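Local coordinates for protein carbonic anhydrase (Neosartorya fumigata, PDB 6LAC) that probably catalyses the reversible hydration of carbon dioxide to hydrogencarbonate, as a zinc-dependent lyase of the beta-class carbonic anhydrase family, at residues G59-D64 against S109-L114; A70-A75 against R147-A152. The protein carries 1 engineered substitution. All coordinates share one frame; numbering follows the deposited sequence.

Contact 1 of 2, residues G59-D64 against S109-L114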
ATOM      1  N   GLY A  59      -0.369   0.760  -9.622  1.00  9.26           N
ATOM      2  CA  GLY A  59      -0.870   1.884 -10.433  1.00 10.50           C
ATOM      3  C   GLY A  59      -1.699   2.885  -9.653  1.00 10.97           C
ATOM      4  O   GLY A  59      -2.377   3.691 -10.306  1.00 11.13           O
ATOM      5  N   ASN A  60      -1.666   2.898  -8.338  1.00 10.05           N
ATOM      6  CA  ASN A  60      -2.536   3.786  -7.515  1.00  9.42           C
ATOM      7  C   ASN A  60      -3.959   3.645  -8.012  1.00 11.30           C
ATOM      8  O   ASN A  60      -4.699   4.660  -8.146  1.00 11.49           O
ATOM      9  CB  ASN A  60      -2.063   5.240  -7.440  1.00  9.36           C
ATOM     10  CG  ASN A  60      -1.702   5.898  -8.748  1.00  9.35           C
ATOM     11  OD1 ASN A  60      -0.539   5.847  -9.166  1.00  9.98           O
ATOM     12  ND2 ASN A  60      -2.641   6.616  -9.370  1.00  9.70           N
ATOM     13  N   MET A  61      -4.401   2.424  -8.260  1.00 11.22           N
ATOM     14  CA  MET A  61      -5.758   2.106  -8.709  1.00 12.02           C
ATOM     15  C   MET A  61      -6.584   1.500  -7.605  1.00 13.53           C
ATOM     16  O   MET A  61      -6.060   0.926  -6.657  1.00 14.86           O
ATOM     17  CB  MET A  61      -5.739   1.136  -9.900  1.00 13.01           C
ATOM     18  CG  MET A  61      -4.994   1.669 -11.104  1.00 13.43           C
ATOM     19  SD  MET A  61      -5.293   0.518 -12.449  1.00 18.00           S
ATOM     20  CE  MET A  61      -4.078   1.147 -13.592  1.00 22.87           C
ATOM     21  N   MET A  62      -7.868   1.766  -7.698  1.00 14.23           N
ATOM     22  CA  MET A  62      -8.893   1.019  -6.942  1.00 14.59           C
ATOM     23  C   MET A  62      -9.754   0.293  -7.971  1.00 14.33           C
ATOM     24  O   MET A  62     -10.344   0.906  -8.890  1.00 16.61           O
ATOM     25  CB  MET A  62      -9.740   1.982  -6.121  1.00 16.02           C
ATOM     26  CG  MET A  62      -8.908   2.755  -5.146  1.00 16.91           C
ATOM     27  SD  MET A  62      -8.422   1.745  -3.770  1.00 19.18           S
ATOM     28  CE  MET A  62      -9.900   2.073  -2.785  1.00 18.14           C
ATOM     29  N   VAL A  63      -9.806  -1.010  -7.850  1.00 15.25           N
ATOM     30  CA  VAL A  63     -10.488  -1.880  -8.850  1.00 16.62           C
ATOM     31  C   VAL A  63     -11.594  -2.632  -8.116  1.00 17.68           C
ATOM     32  O   VAL A  63     -11.737  -2.516  -6.868  1.00 18.19           O
ATOM     33  CB  VAL A  63      -9.457  -2.809  -9.518  1.00 17.78           C
ATOM     34  CG1 VAL A  63      -8.332  -2.035 -10.192  1.00 20.22           C
ATOM     35  CG2 VAL A  63      -8.905  -3.830  -8.550  1.00 18.04           C
ATOM     36  N   ASP A  64     -12.339  -3.426  -8.873  1.00 21.58           N
ATOM     37  CA  ASP A  64     -13.474  -4.178  -8.295  1.00 24.67           C
ATOM     38  C   ASP A  64     -12.912  -5.437  -7.647  1.00 28.15           C
ATOM     39  O   ASP A  64     -12.865  -6.494  -8.319  1.00 32.08           O
ATOM     40  CB  ASP A  64     -14.495  -4.535  -9.372  1.00 30.84           C
ATOM     41  CG  ASP A  64     -15.766  -5.155  -8.823  1.00 36.90           C
ATOM     42  OD1 ASP A  64     -15.912  -5.227  -7.589  1.00 37.57           O
ATOM     43  OD2 ASP A  64     -16.618  -5.541  -9.640  1.00 41.58           O
ATOM     44  N   SER A 109      -6.673  -3.943 -18.024  1.00 20.93           N
ATOM     45  CA  SER A 109      -7.891  -3.468 -18.747  1.00 20.62           C
ATOM     46  C   SER A 109      -8.088  -1.964 -18.495  1.00 19.96           C
ATOM     47  O   SER A 109      -8.414  -1.196 -19.441  1.00 18.78           O
ATOM     48  CB  SER A 109      -9.121  -4.236 -18.372  1.00 24.17           C
ATOM     49  OG  SER A 109      -8.894  -5.642 -18.396  1.00 30.39           O
ATOM     50  N   VAL A 110      -7.884  -1.498 -17.268  1.00 19.07           N
ATOM     51  CA  VAL A 110      -7.991  -0.038 -16.974  1.00 18.82           C
ATOM     52  C   VAL A 110      -7.034   0.748 -17.861  1.00 17.55           C
ATOM     53  O   VAL A 110      -7.430   1.744 -18.471  1.00 16.95           O
ATOM     54  CB  VAL A 110      -7.708   0.224 -15.494  1.00 20.86           C
ATOM     55  CG1 VAL A 110      -7.553   1.719 -15.205  1.00 21.29           C
ATOM     56  CG2 VAL A 110      -8.802  -0.439 -14.683  1.00 22.79           C
ATOM     57  N   LEU A 111      -5.788   0.297 -17.951  1.00 17.68           N
ATOM     58  CA  LEU A 111      -4.783   1.026 -18.757  1.00 19.17           C
ATOM     59  C   LEU A 111      -5.117   0.893 -20.257  1.00 18.94           C
ATOM     60  O   LEU A 111      -4.907   1.875 -20.972  1.00 19.71           O
ATOM     61  CB  LEU A 111      -3.388   0.492 -18.422  1.00 20.43           C
ATOM     62  CG  LEU A 111      -2.909   0.862 -17.025  1.00 23.37           C
ATOM     63  CD1 LEU A 111      -1.585   0.209 -16.735  1.00 24.43           C
ATOM     64  CD2 LEU A 111      -2.795   2.352 -16.816  1.00 24.80           C
ATOM     65  N   ASP A 112      -5.609  -0.267 -20.699  1.00 19.18           N
ATOM     66  CA  ASP A 112      -6.002  -0.417 -22.121  1.00 19.74           C
ATOM     67  C   ASP A 112      -7.095   0.612 -22.392  1.00 17.03           C
ATOM     68  O   ASP A 112      -7.042   1.307 -23.448  1.00 19.13           O
ATOM     69  CB  ASP A 112      -6.340  -1.874 -22.455  1.00 24.15           C
ATOM     70  CG  ASP A 112      -5.123  -2.779 -22.634  1.00 29.81           C
ATOM     71  OD1 ASP A 112      -3.988  -2.256 -22.813  1.00 34.23           O
ATOM     72  OD2 ASP A 112      -5.308  -3.997 -22.574  1.00 37.33           O
ATOM     73  N   THR A 113      -8.123   0.668 -21.553  1.00 16.21           N
ATOM     74  CA  THR A 113      -9.199   1.644 -21.721  1.00 16.91           C
ATOM     75  C   THR A 113      -8.698   3.092 -21.666  1.00 19.22           C
ATOM     76  O   THR A 113      -9.186   3.905 -22.438  1.00 18.41           O
ATOM     77  CB  THR A 113     -10.297   1.399 -20.703  1.00 20.08           C
ATOM     78  OG1 THR A 113     -10.932   0.207 -21.143  1.00 19.82           O
ATOM     79  CG2 THR A 113     -11.283   2.534 -20.626  1.00 19.08           C
ATOM     80  N   LEU A 114      -7.773   3.459 -20.766  1.00 17.81           N
ATOM     81  CA  LEU A 114      -7.205   4.824 -20.791  1.00 18.07           C
ATOM     82  C   LEU A 114      -6.614   5.091 -22.159  1.00 18.72           C
ATOM     83  O   LEU A 114      -6.786   6.170 -22.689  1.00 20.64           O
ATOM     84  CB  LEU A 114      -6.091   5.007 -19.765  1.00 21.60           C
ATOM     85  CG  LEU A 114      -6.525   5.250 -18.346  1.00 23.96           C
ATOM     86  CD1 LEU A 114      -5.262   5.313 -17.489  1.00 24.61           C
ATOM     87  CD2 LEU A 114      -7.351   6.524 -18.243  1.00 22.39           C
TER

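Contact 2 of 2, residues A70-A75 against R147-A152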
ATOM      1  N   ALA A  70     -12.881  -3.410   0.897  1.00 16.98           N
ATOM      2  CA  ALA A  70     -12.691  -3.467   2.359  1.00 15.94           C
ATOM      3  C   ALA A  70     -11.874  -2.263   2.856  1.00 13.99           C
ATOM      4  O   ALA A  70     -12.018  -1.848   4.011  1.00 14.07           O
ATOM      5  CB  ALA A  70     -12.033  -4.758   2.806  1.00 16.93           C
ATOM      6  N   THR A  71     -10.878  -1.835   2.070  1.00 13.43           N
ATOM      7  CA  THR A  71     -10.011  -0.717   2.498  1.00 13.97           C
ATOM      8  C   THR A  71     -10.856   0.564   2.538  1.00 13.04           C
ATOM      9  O   THR A  71     -10.825   1.304   3.529  1.00 13.77           O
ATOM     10  CB  THR A  71      -8.787  -0.601   1.592  1.00 14.09           C
ATOM     11  OG1 THR A  71      -8.097  -1.844   1.637  1.00 15.46           O
ATOM     12  CG2 THR A  71      -7.880   0.499   2.079  1.00 16.47           C
ATOM     13  N   LEU A  72     -11.605   0.773   1.478  1.00 13.91           N
ATOM     14  CA  LEU A  72     -12.513   1.936   1.415  1.00 14.15           C
ATOM     15  C   LEU A  72     -13.533   1.832   2.557  1.00 14.63           C
ATOM     16  O   LEU A  72     -13.773   2.851   3.298  1.00 16.52           O
ATOM     17  CB  LEU A  72     -13.173   2.018   0.034  1.00 15.86           C
ATOM     18  CG  LEU A  72     -14.157   3.172  -0.141  1.00 17.50           C
ATOM     19  CD1 LEU A  72     -13.400   4.493  -0.105  1.00 18.36           C
ATOM     20  CD2 LEU A  72     -14.962   3.039  -1.416  1.00 18.25           C
ATOM     21  N   GLY A  73     -14.132   0.650   2.759  1.00 15.60           N
ATOM     22  CA  GLY A  73     -15.133   0.454   3.810  1.00 15.60           C
ATOM     23  C   GLY A  73     -14.565   0.688   5.192  1.00 15.45           C
ATOM     24  O   GLY A  73     -15.182   1.371   5.999  1.00 16.45           O
ATOM     25  N   TYR A  74     -13.383   0.188   5.493  1.00 14.42           N
ATOM     26  CA  TYR A  74     -12.767   0.433   6.803  1.00 14.66           C
ATOM     27  C   TYR A  74     -12.521   1.937   7.011  1.00 14.23           C
ATOM     28  O   TYR A  74     -12.772   2.534   8.066  1.00 14.69           O
ATOM     29  CB  TYR A  74     -11.460  -0.358   6.928  1.00 15.26           C
ATOM     30  CG  TYR A  74     -10.769  -0.230   8.248  1.00 15.02           C
ATOM     31  CD1 TYR A  74     -11.227  -0.924   9.365  1.00 17.58           C
ATOM     32  CD2 TYR A  74      -9.651   0.564   8.424  1.00 15.35           C
ATOM     33  CE1 TYR A  74     -10.576  -0.848  10.581  1.00 16.99           C
ATOM     34  CE2 TYR A  74      -8.996   0.664   9.634  1.00 16.82           C
ATOM     35  CZ  TYR A  74      -9.440  -0.082  10.700  1.00 16.66           C
ATOM     36  OH  TYR A  74      -8.765   0.102  11.841  1.00 16.62           O
ATOM     37  N   ALA A  75     -11.944   2.566   5.987  1.00 13.51           N
ATOM     38  CA  ALA A  75     -11.672   4.020   6.032  1.00 13.71           C
ATOM     39  C   ALA A  75     -12.945   4.826   6.349  1.00 12.82           C
ATOM     40  O   ALA A  75     -12.892   5.683   7.251  1.00 14.06           O
ATOM     41  CB  ALA A  75     -11.051   4.440   4.735  1.00 12.80           C
ATOM     42  N   ARG A 147     -15.533   8.049  -7.097  1.00 14.87           N
ATOM     43  CA  ARG A 147     -16.743   8.834  -6.707  1.00 15.76           C
ATOM     44  C   ARG A 147     -18.020   8.086  -7.122  1.00 18.75           C
ATOM     45  O   ARG A 147     -19.093   8.292  -6.497  1.00 18.83           O
ATOM     46  CB  ARG A 147     -16.726  10.195  -7.377  1.00 17.02           C
ATOM     47  CG  ARG A 147     -15.655  11.140  -6.893  1.00 15.58           C
ATOM     48  CD  ARG A 147     -15.869  12.555  -7.416  1.00 16.95           C
ATOM     49  NE  ARG A 147     -14.859  13.467  -6.985  1.00 15.71           N
ATOM     50  CZ  ARG A 147     -14.081  14.197  -7.748  1.00 15.23           C
ATOM     51  NH1 ARG A 147     -14.310  14.231  -9.061  1.00 19.78           N
ATOM     52  NH2 ARG A 147     -13.167  14.960  -7.244  1.00 16.63           N
ATOM     53  N   GLN A 148     -17.977   7.255  -8.139  1.00 20.83           N
ATOM     54  CA  GLN A 148     -19.208   6.592  -8.656  1.00 22.73           C
ATOM     55  C   GLN A 148     -19.471   5.324  -7.853  1.00 20.95           C
ATOM     56  O   GLN A 148     -20.583   4.717  -7.913  1.00 23.79           O
ATOM     57  CB  GLN A 148     -19.029   6.439 -10.162  1.00 25.10           C
ATOM     58  CG  GLN A 148     -19.014   7.813 -10.814  1.00 25.40           C
ATOM     59  CD  GLN A 148     -19.303   7.632 -12.277  1.00 38.88           C
ATOM     60  OE1 GLN A 148     -18.397   7.387 -13.069  1.00 41.08           O
ATOM     61  NE2 GLN A 148     -20.586   7.659 -12.610  1.00 43.39           N
ATOM     62  N   SER A 149     -18.526   4.886  -7.049  1.00 20.24           N
ATOM     63  CA  SER A 149     -18.786   3.748  -6.153  1.00 20.65           C
ATOM     64  C   SER A 149     -19.988   4.039  -5.248  1.00 21.80           C
ATOM     65  O   SER A 149     -20.181   5.207  -4.831  1.00 20.96           O
ATOM     66  CB  SER A 149     -17.555   3.394  -5.359  1.00 22.69           C
ATOM     67  OG  SER A 149     -17.299   4.360  -4.344  1.00 22.50           O
ATOM     68  N   ALA A 150     -20.784   3.036  -4.905  1.00 20.27           N
ATOM     69  CA  ALA A 150     -22.013   3.237  -4.109  1.00 22.38           C
ATOM     70  C   ALA A 150     -21.655   3.876  -2.770  1.00 21.95           C
ATOM     71  O   ALA A 150     -22.345   4.809  -2.325  1.00 21.65           O
ATOM     72  CB  ALA A 150     -22.764   1.946  -3.921  1.00 23.07           C
ATOM     73  N   GLU A 151     -20.588   3.416  -2.140  1.00 24.00           N
ATOM     74  CA  GLU A 151     -20.202   3.856  -0.783  1.00 24.37           C
ATOM     75  C   GLU A 151     -19.760   5.317  -0.878  1.00 21.28           C
ATOM     76  O   GLU A 151     -20.177   6.151  -0.027  1.00 18.66           O
ATOM     77  CB  GLU A 151     -19.068   2.980  -0.237  1.00 28.90           C
ATOM     78  CG  GLU A 151     -19.320   1.486  -0.378  1.00 34.04           C
ATOM     79  CD  GLU A 151     -18.647   0.814  -1.568  1.00 35.48           C
ATOM     80  OE1 GLU A 151     -18.139  -0.323  -1.392  1.00 39.94           O
ATOM     81  OE2 GLU A 151     -18.649   1.391  -2.669  1.00 36.36           O
ATOM     82  N   ALA A 152     -19.005   5.667  -1.904  1.00 19.55           N
ATOM     83  CA  ALA A 152     -18.547   7.071  -2.015  1.00 18.91           C
ATOM     84  C   ALA A 152     -19.739   7.937  -2.415  1.00 18.08           C
ATOM     85  O   ALA A 152     -19.829   9.083  -1.925  1.00 18.30           O
ATOM     86  CB  ALA A 152     -17.405   7.192  -2.989  1.00 18.84           C
TER

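Contact 1 of 2, residues G59-D64 against S109-L114
In this beta-carbonic anhydrase fold, the loop that follows strand 52-57 of the central sheet runs close to the zinc site, and Met-61 on it reaches over to Val-110 and Leu-111 on helix 107-117. The contact is purely apolar and is made essentially by one side chain against two. Met-61 leaves its backbone with CG anti to the carbonyl carbon (chi1 -59°), and beyond CG the chain is fully extended, which carries the thioether straight across to the helix. Met-61 and Val-110 reach toward each other tip to tip, with Met-61 SD 3.8 Å from Val-110 CG1 and Val-110 CB almost as near. Met-61 CE still touches Val-110 CG1 while lying across the end of Leu-111 at a slant, where it meets the branch point and both methyls.

Met-61 and Leu-111 are buried, while Val-110 keeps part of its surface open. The loop backbone is fastened by polar bonds to other elements: Gly-59 O accepts from Asn-138 ND2 and Met-62 N gives to Gln-142 OE1, both on helix 127-148, and Met-61 O pairs with Ser-57 OG. Met-61 also packs on Trp-107, so its flank against helix 107-117 runs beyond the two residues described. The Met-61 side chain is about 9 Å from the zinc ion, which is held by Cys-34, Asp-36, His-89 and Cys-92; it thus packs near the metal site without being a ligand. The tightest approach is at the methyl: Met-61 CE is 3.6 Å from Leu-111 CG and 3.7 Å from Leu-111 CD2.

Contact 2 of 2, residues A70-A75 against R147-A152
Residues 70-75 are continuous helix, with Tyr-74 N bonded to Ala-70 O at 2.9 Å, whereas 147-152 holds a break between helices 127-148 and 150-157, at which Ser-149 takes an extended backbone (psi 146°). Leu-72 is the side chain that bridges to this break. Its CG stands opposite the backbone N, and of its two methyls the second faces across, with Leu-72 CD2 4.0 Å from Ser-149 OG and 4.2 Å from Glu-151 OE2. Both are loose van der Waals approaches of a methyl to an oxygen.

Ser-149 is the N-cap of helix 150-157. Its hydroxyl lies between the backbone N and the carbonyl carbon (chi1 73°), from where Ser-149 OG accepts from Ala-152 N at 3.3 Å with an N-H...O angle of 148°. The same OG is hydrogen-bonded to Leu-146 O, near the end of helix 127-148, so one hydroxyl ties the two helices together across the break, and Leu-72 packs against an oxygen already engaged. The carboxylate of Glu-151, a partly exposed residue, lies loosely beside the same methyl through OE2.

Leu-72 therefore joins helix 66-77 to the junction of helices 127-148 and 150-157. Another face of helix 66-77 is turned to the second subunit, where Thr-71 packs on Leu-58 and Tyr-74 on Ile-94 of that neighbour; Ala-152 meets Leu-161, in the loop leading into strand 162-169.

Contact 1 is the more buried of the two and lies near the metal; contact 2 is partly buried, further from the centre of the chain and away from the annotated sites. Their centres are about 16 Å apart and the two do not touch, yet they share surroundings: residues 59-64 lead toward the helix that carries 70-75, and helix 127-148, which bonds the loop of contact 1, runs into contact 2. In each, one apolar side chain from the first segment makes the contact. Across contact 1 Met-61 meets aliphatic side chains on a helix flank, whereas Leu-72 meets the oxygens of a helix cap and a carboxylate.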